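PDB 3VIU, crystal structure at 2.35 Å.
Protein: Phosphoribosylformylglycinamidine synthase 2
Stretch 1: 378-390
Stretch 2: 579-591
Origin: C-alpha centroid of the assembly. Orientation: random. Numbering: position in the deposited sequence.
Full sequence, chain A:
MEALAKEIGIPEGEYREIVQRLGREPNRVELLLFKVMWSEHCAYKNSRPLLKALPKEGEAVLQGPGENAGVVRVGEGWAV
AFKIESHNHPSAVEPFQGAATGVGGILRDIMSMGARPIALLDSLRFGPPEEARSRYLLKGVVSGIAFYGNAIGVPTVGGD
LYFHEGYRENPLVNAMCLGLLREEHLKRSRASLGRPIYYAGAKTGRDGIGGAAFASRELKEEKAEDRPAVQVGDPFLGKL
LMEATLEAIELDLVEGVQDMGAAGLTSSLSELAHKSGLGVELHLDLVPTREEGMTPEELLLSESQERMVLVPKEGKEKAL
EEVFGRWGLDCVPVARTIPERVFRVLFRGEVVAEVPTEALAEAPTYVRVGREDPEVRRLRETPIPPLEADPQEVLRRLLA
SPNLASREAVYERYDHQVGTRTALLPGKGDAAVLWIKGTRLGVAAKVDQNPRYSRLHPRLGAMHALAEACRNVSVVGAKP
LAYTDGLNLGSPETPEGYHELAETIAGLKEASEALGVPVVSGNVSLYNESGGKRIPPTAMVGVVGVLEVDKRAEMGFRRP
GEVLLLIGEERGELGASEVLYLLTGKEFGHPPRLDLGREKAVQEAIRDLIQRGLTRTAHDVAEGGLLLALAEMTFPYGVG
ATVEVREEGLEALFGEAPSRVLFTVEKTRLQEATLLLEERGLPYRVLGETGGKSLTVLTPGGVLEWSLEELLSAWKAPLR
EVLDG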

# COMPACT_ATOMS: atom_id res chain seq x y z
N ARG A 378 0.86 -26.19 -14.00
CA ARG A 378 1.94 -27.16 -14.13
C ARG A 378 2.99 -26.96 -13.03
O ARG A 378 3.38 -27.91 -12.35
N LEU A 379 3.43 -25.72 -12.85
CA LEU A 379 4.42 -25.42 -11.82
C LEU A 379 3.88 -25.71 -10.43
O LEU A 379 4.55 -26.36 -9.63
N ARG A 380 2.66 -25.24 -10.14
CA ARG A 380 2.04 -25.46 -8.84
C ARG A 380 1.87 -26.93 -8.47
O ARG A 380 2.06 -27.31 -7.32
N GLU A 381 1.51 -27.76 -9.46
CA GLU A 381 1.32 -29.18 -9.24
C GLU A 381 2.62 -29.99 -9.31
O GLU A 381 2.60 -31.21 -9.11
N THR A 382 3.74 -29.34 -9.58
CA THR A 382 5.00 -30.08 -9.62
C THR A 382 5.32 -30.53 -8.20
O THR A 382 5.37 -29.73 -7.27
N PRO A 383 5.55 -31.84 -8.01
CA PRO A 383 5.87 -32.36 -6.67
C PRO A 383 7.18 -31.78 -6.16
O PRO A 383 8.11 -31.58 -6.93
N ILE A 384 7.25 -31.50 -4.87
CA ILE A 384 8.49 -30.98 -4.32
C ILE A 384 9.41 -32.17 -4.11
O ILE A 384 9.07 -33.12 -3.39
N PRO A 385 10.59 -32.16 -4.75
CA PRO A 385 11.57 -33.24 -4.65
C PRO A 385 12.26 -33.33 -3.30
O PRO A 385 12.37 -32.33 -2.58
N PRO A 386 12.74 -34.53 -2.93
CA PRO A 386 13.43 -34.69 -1.64
C PRO A 386 14.66 -33.79 -1.67
O PRO A 386 15.45 -33.85 -2.62
N LEU A 387 14.81 -32.95 -0.66
CA LEU A 387 15.95 -32.04 -0.61
C LEU A 387 16.76 -32.23 0.65
O LEU A 387 16.24 -32.64 1.68
N GLU A 388 18.05 -31.92 0.56
CA GLU A 388 18.95 -32.02 1.69
C GLU A 388 20.02 -30.95 1.61
O GLU A 388 20.54 -30.65 0.53
N ALA A 389 20.34 -30.36 2.76
CA ALA A 389 21.35 -29.32 2.80
C ALA A 389 21.80 -29.10 4.23
O ALA A 389 21.10 -29.46 5.17
N ASP A 390 22.98 -28.51 4.38
CA ASP A 390 23.50 -28.25 5.71
C ASP A 390 22.80 -27.03 6.30
O ASP A 390 23.01 -25.90 5.85
N VAL A 579 13.54 -21.12 0.93
CA VAL A 579 14.53 -22.18 0.96
C VAL A 579 14.51 -23.01 -0.31
O VAL A 579 15.55 -23.51 -0.74
N LEU A 580 13.33 -23.17 -0.91
CA LEU A 580 13.24 -23.95 -2.14
C LEU A 580 14.00 -23.22 -3.24
O LEU A 580 14.80 -23.82 -3.96
N TYR A 581 13.74 -21.93 -3.36
CA TYR A 581 14.39 -21.10 -4.36
C TYR A 581 15.90 -21.08 -4.20
O TYR A 581 16.63 -21.11 -5.18
N LEU A 582 16.35 -21.03 -2.95
CA LEU A 582 17.78 -21.01 -2.65
C LEU A 582 18.46 -22.31 -3.04
O LEU A 582 19.59 -22.29 -3.53
N LEU A 583 17.78 -23.43 -2.83
CA LEU A 583 18.36 -24.74 -3.14
C LEU A 583 18.15 -25.27 -4.57
O LEU A 583 18.93 -26.11 -5.03
N THR A 584 17.12 -24.81 -5.26
CA THR A 584 16.87 -25.29 -6.62
C THR A 584 16.95 -24.17 -7.64
O THR A 584 17.01 -24.42 -8.85
N GLY A 585 16.96 -22.94 -7.16
CA GLY A 585 17.01 -21.81 -8.06
C GLY A 585 15.67 -21.64 -8.74
O GLY A 585 15.53 -20.82 -9.64
N LYS A 586 14.67 -22.40 -8.30
CA LYS A 586 13.36 -22.32 -8.92
C LYS A 586 12.21 -22.14 -7.94
O LYS A 586 12.39 -22.22 -6.72
N GLU A 587 11.02 -21.85 -8.48
CA GLU A 587 9.84 -21.67 -7.65
C GLU A 587 8.72 -22.51 -8.24
O GLU A 587 8.34 -22.34 -9.40
N PHE A 588 8.20 -23.43 -7.44
CA PHE A 588 7.15 -24.32 -7.88
C PHE A 588 6.51 -24.95 -6.65
O PHE A 588 6.91 -24.66 -5.53
N GLY A 589 5.53 -25.82 -6.86
CA GLY A 589 4.87 -26.46 -5.73
C GLY A 589 3.72 -25.61 -5.22
O GLY A 589 3.58 -24.46 -5.59
N HIS A 590 2.89 -26.19 -4.36
CA HIS A 590 1.76 -25.47 -3.80
C HIS A 590 2.21 -24.54 -2.68
O HIS A 590 3.06 -24.91 -1.87
N PRO A 591 1.68 -23.31 -2.64
CA PRO A 591 2.06 -22.36 -1.58
C PRO A 591 1.49 -22.90 -0.27
O PRO A 591 0.61 -23.75 -0.28

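What fills the apolar centre of this contact? Phe588 does: its CA-to-CB bond points toward the other stretch, and with chi1 near +57° (p) and chi2 at 95° its ring lies against the loop from Thr382 to Pro385. The loop meets the ring at its edge. CD of Pro385 comes to 3.5 Å from CE1 of Phe588, O of Pro383 lies 3.7 Å from that same CE1, and CA of Ile384 is 4.0 Å from it. Ile384, chi1 p and chi2 t, adds its CG2 at 4.3 Å from Phe588 CE1. Thr382 points toward the partner and places CG2 3.9 Å from Phe588 CD1, while Leu379 (m, t) brings CD2 to 4.3 Å from Phe588 CB. Backbone and side chains together thus make the pocket.

How does the packing continue along the helix of the second stretch? Leu387, pointing toward it in the m, t rotamer, packs on Leu580 and Thr584: its CD1 lies 4.0 Å from Leu580 CD1, and its CD2 lies 4.2 Å from Thr584 CG2. Leu580 starts out sideways, but its t, p rotamer carries its end nearer to Leu387. Further on, Leu583 (m, t) and Ala389 point toward each other's stretch, and Leu583 CD2 meets Ala389 CB at 3.9 Å. The small alanine makes contact here with its single methyl.

Why is there a glycine beside the phenylalanine? Gly589 has phi/psi of 87/168, where a CB would be jammed against the preceding carbonyl oxygen; an ideal CB would also sit only 3.1 Å from CG2 of Ile384. The backbone here is also bonded to the other stretch: Gly589 N donates a nearly straight hydrogen bond to Leu379 O, at 3.0 Å and 175°. This is the one hydrogen bond between the stretches, and Leu379 O also accepts from Thr382 N at 3.1 Å.

What happens at the polar edge? Arg380 points away at its CB, yet with chi1 and chi2 both t, its CD lies 3.8 Å from His590 ND1 (His590 chi1 t); chi3 (p) then sets the direction of the chain beyond CD. This is a packing contact, and the guanidinium finds its hydrogen bonds elsewhere in the structure. The threonine hydroxyls are satisfied within their own stretches. Thr382 OG1 donates to Arg378 O at 2.7 Å, and Thr584 OG1, in the p rotamer, donates to Leu580 O at 2.9 Å while accepting from Lys586 N at 3.0 Å. Both threonines therefore leave their methyls to face the apolar contact.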

# COMPACT_ATOMS: atom_id res chain seq x y z
CB ARG A 378 2.59 -27.01 -15.51
CG ARG A 378 3.56 -28.11 -15.89
CD ARG A 378 4.22 -27.77 -17.22
NE ARG A 378 4.94 -28.90 -17.80
CZ ARG A 378 5.87 -29.61 -17.16
NH1 ARG A 378 6.20 -29.31 -15.91
NH2 ARG A 378 6.47 -30.62 -17.78
CB LEU A 379 4.87 -23.95 -11.92
CG LEU A 379 5.78 -23.64 -13.11
CD1 LEU A 379 6.06 -22.15 -13.22
CD2 LEU A 379 7.08 -24.43 -12.94
CB ARG A 380 0.67 -24.76 -8.78
CG ARG A 380 -0.08 -24.94 -7.47
CD ARG A 380 -1.37 -24.13 -7.42
NE ARG A 380 -2.39 -24.61 -8.35
CZ ARG A 380 -2.81 -23.93 -9.41
NH1 ARG A 380 -2.30 -22.74 -9.68
NH2 ARG A 380 -3.75 -24.43 -10.20
CB GLU A 381 0.31 -29.73 -10.26
CG GLU A 381 -1.08 -29.08 -10.17
CD GLU A 381 -2.10 -29.73 -11.10
OE1 GLU A 381 -3.29 -29.34 -11.03
OE2 GLU A 381 -1.73 -30.61 -11.89
CB THR A 382 6.16 -29.21 -10.13
OG1 THR A 382 5.84 -28.70 -11.42
CG2 THR A 382 7.43 -30.05 -10.24
CB PRO A 383 5.99 -33.88 -6.91
CG PRO A 383 5.19 -34.11 -8.16
CD PRO A 383 5.55 -32.92 -9.01
CB ILE A 384 8.25 -30.23 -2.98
CG1 ILE A 384 7.30 -31.04 -2.10
CG2 ILE A 384 7.66 -28.84 -3.25
CD1 ILE A 384 6.82 -30.32 -0.85
CB PRO A 385 12.56 -32.90 -5.75
CG PRO A 385 12.59 -31.41 -5.67
CD PRO A 385 11.12 -31.05 -5.56
CB PRO A 386 13.79 -36.18 -1.64
CG PRO A 386 12.67 -36.80 -2.42
CD PRO A 386 12.54 -35.84 -3.59
CB LEU A 387 15.46 -30.59 -0.68
CG LEU A 387 14.68 -30.20 -1.93
CD1 LEU A 387 14.12 -28.80 -1.74
CD2 LEU A 387 15.58 -30.27 -3.15
CB GLU A 388 19.62 -33.40 1.72
CG GLU A 388 18.79 -34.47 2.41
CD GLU A 388 19.49 -35.81 2.44
OE1 GLU A 388 19.02 -36.72 3.17
OE2 GLU A 388 20.51 -35.96 1.73
CB ALA A 389 20.78 -28.02 2.23
CB ASP A 390 25.01 -28.01 5.64
CG ASP A 390 25.59 -27.53 6.96
OD1 ASP A 390 24.96 -27.77 8.01
OD2 ASP A 390 26.68 -26.92 6.94
CB VAL A 579 14.35 -23.10 2.20
CG1 VAL A 579 13.19 -24.08 1.96
CG2 VAL A 579 15.65 -23.85 2.48
CB LEU A 580 11.78 -24.14 -2.57
CG LEU A 580 11.59 -24.76 -3.97
CD1 LEU A 580 12.20 -26.16 -4.02
CD2 LEU A 580 10.11 -24.82 -4.31
CB TYR A 581 13.87 -19.67 -4.30
CG TYR A 581 14.58 -18.75 -5.26
CD1 TYR A 581 14.32 -18.80 -6.63
CD2 TYR A 581 15.51 -17.82 -4.80
CE1 TYR A 581 14.98 -17.96 -7.52
CE2 TYR A 581 16.17 -16.97 -5.68
CZ TYR A 581 15.90 -17.05 -7.04
OH TYR A 581 16.55 -16.21 -7.92
CB LEU A 582 18.00 -20.75 -1.16
CG LEU A 582 19.47 -20.85 -0.71
CD1 LEU A 582 20.17 -19.56 -1.06
CD2 LEU A 582 19.56 -21.10 0.79
CB LEU A 583 17.86 -25.77 -2.13
CG LEU A 583 18.22 -25.47 -0.67
CD1 LEU A 583 17.56 -26.49 0.25
CD2 LEU A 583 19.74 -25.48 -0.49
CB THR A 584 15.47 -25.92 -6.75
OG1 THR A 584 14.48 -24.89 -6.62
CG2 THR A 584 15.27 -26.99 -5.69
CB LYS A 586 13.15 -23.57 -9.79
CG LYS A 586 14.29 -23.77 -10.80
CD LYS A 586 13.96 -24.78 -11.90
CE LYS A 586 13.98 -26.22 -11.41
NZ LYS A 586 13.59 -27.15 -12.50
CB GLU A 587 9.42 -20.20 -7.56
CG GLU A 587 8.80 -19.61 -8.81
CD GLU A 587 8.22 -18.21 -8.60
OE1 GLU A 587 7.60 -17.69 -9.54
OE2 GLU A 587 8.40 -17.63 -7.50
CB PHE A 588 7.74 -25.40 -8.80
CG PHE A 588 8.85 -26.20 -8.17
CD1 PHE A 588 8.58 -27.42 -7.55
CD2 PHE A 588 10.16 -25.73 -8.19
CE1 PHE A 588 9.61 -28.17 -6.97
CE2 PHE A 588 11.20 -26.47 -7.62
CZ PHE A 588 10.93 -27.69 -7.01
CB HIS A 590 0.72 -26.45 -3.24
CG HIS A 590 -0.62 -25.83 -2.97
ND1 HIS A 590 -1.59 -25.70 -3.94
CD2 HIS A 590 -1.13 -25.27 -1.85
CE1 HIS A 590 -2.64 -25.09 -3.43
NE2 HIS A 590 -2.39 -24.82 -2.16
CB PRO A 591 1.36 -21.07 -2.01
CG PRO A 591 1.37 -21.18 -3.49
CD PRO A 591 0.98 -22.61 -3.72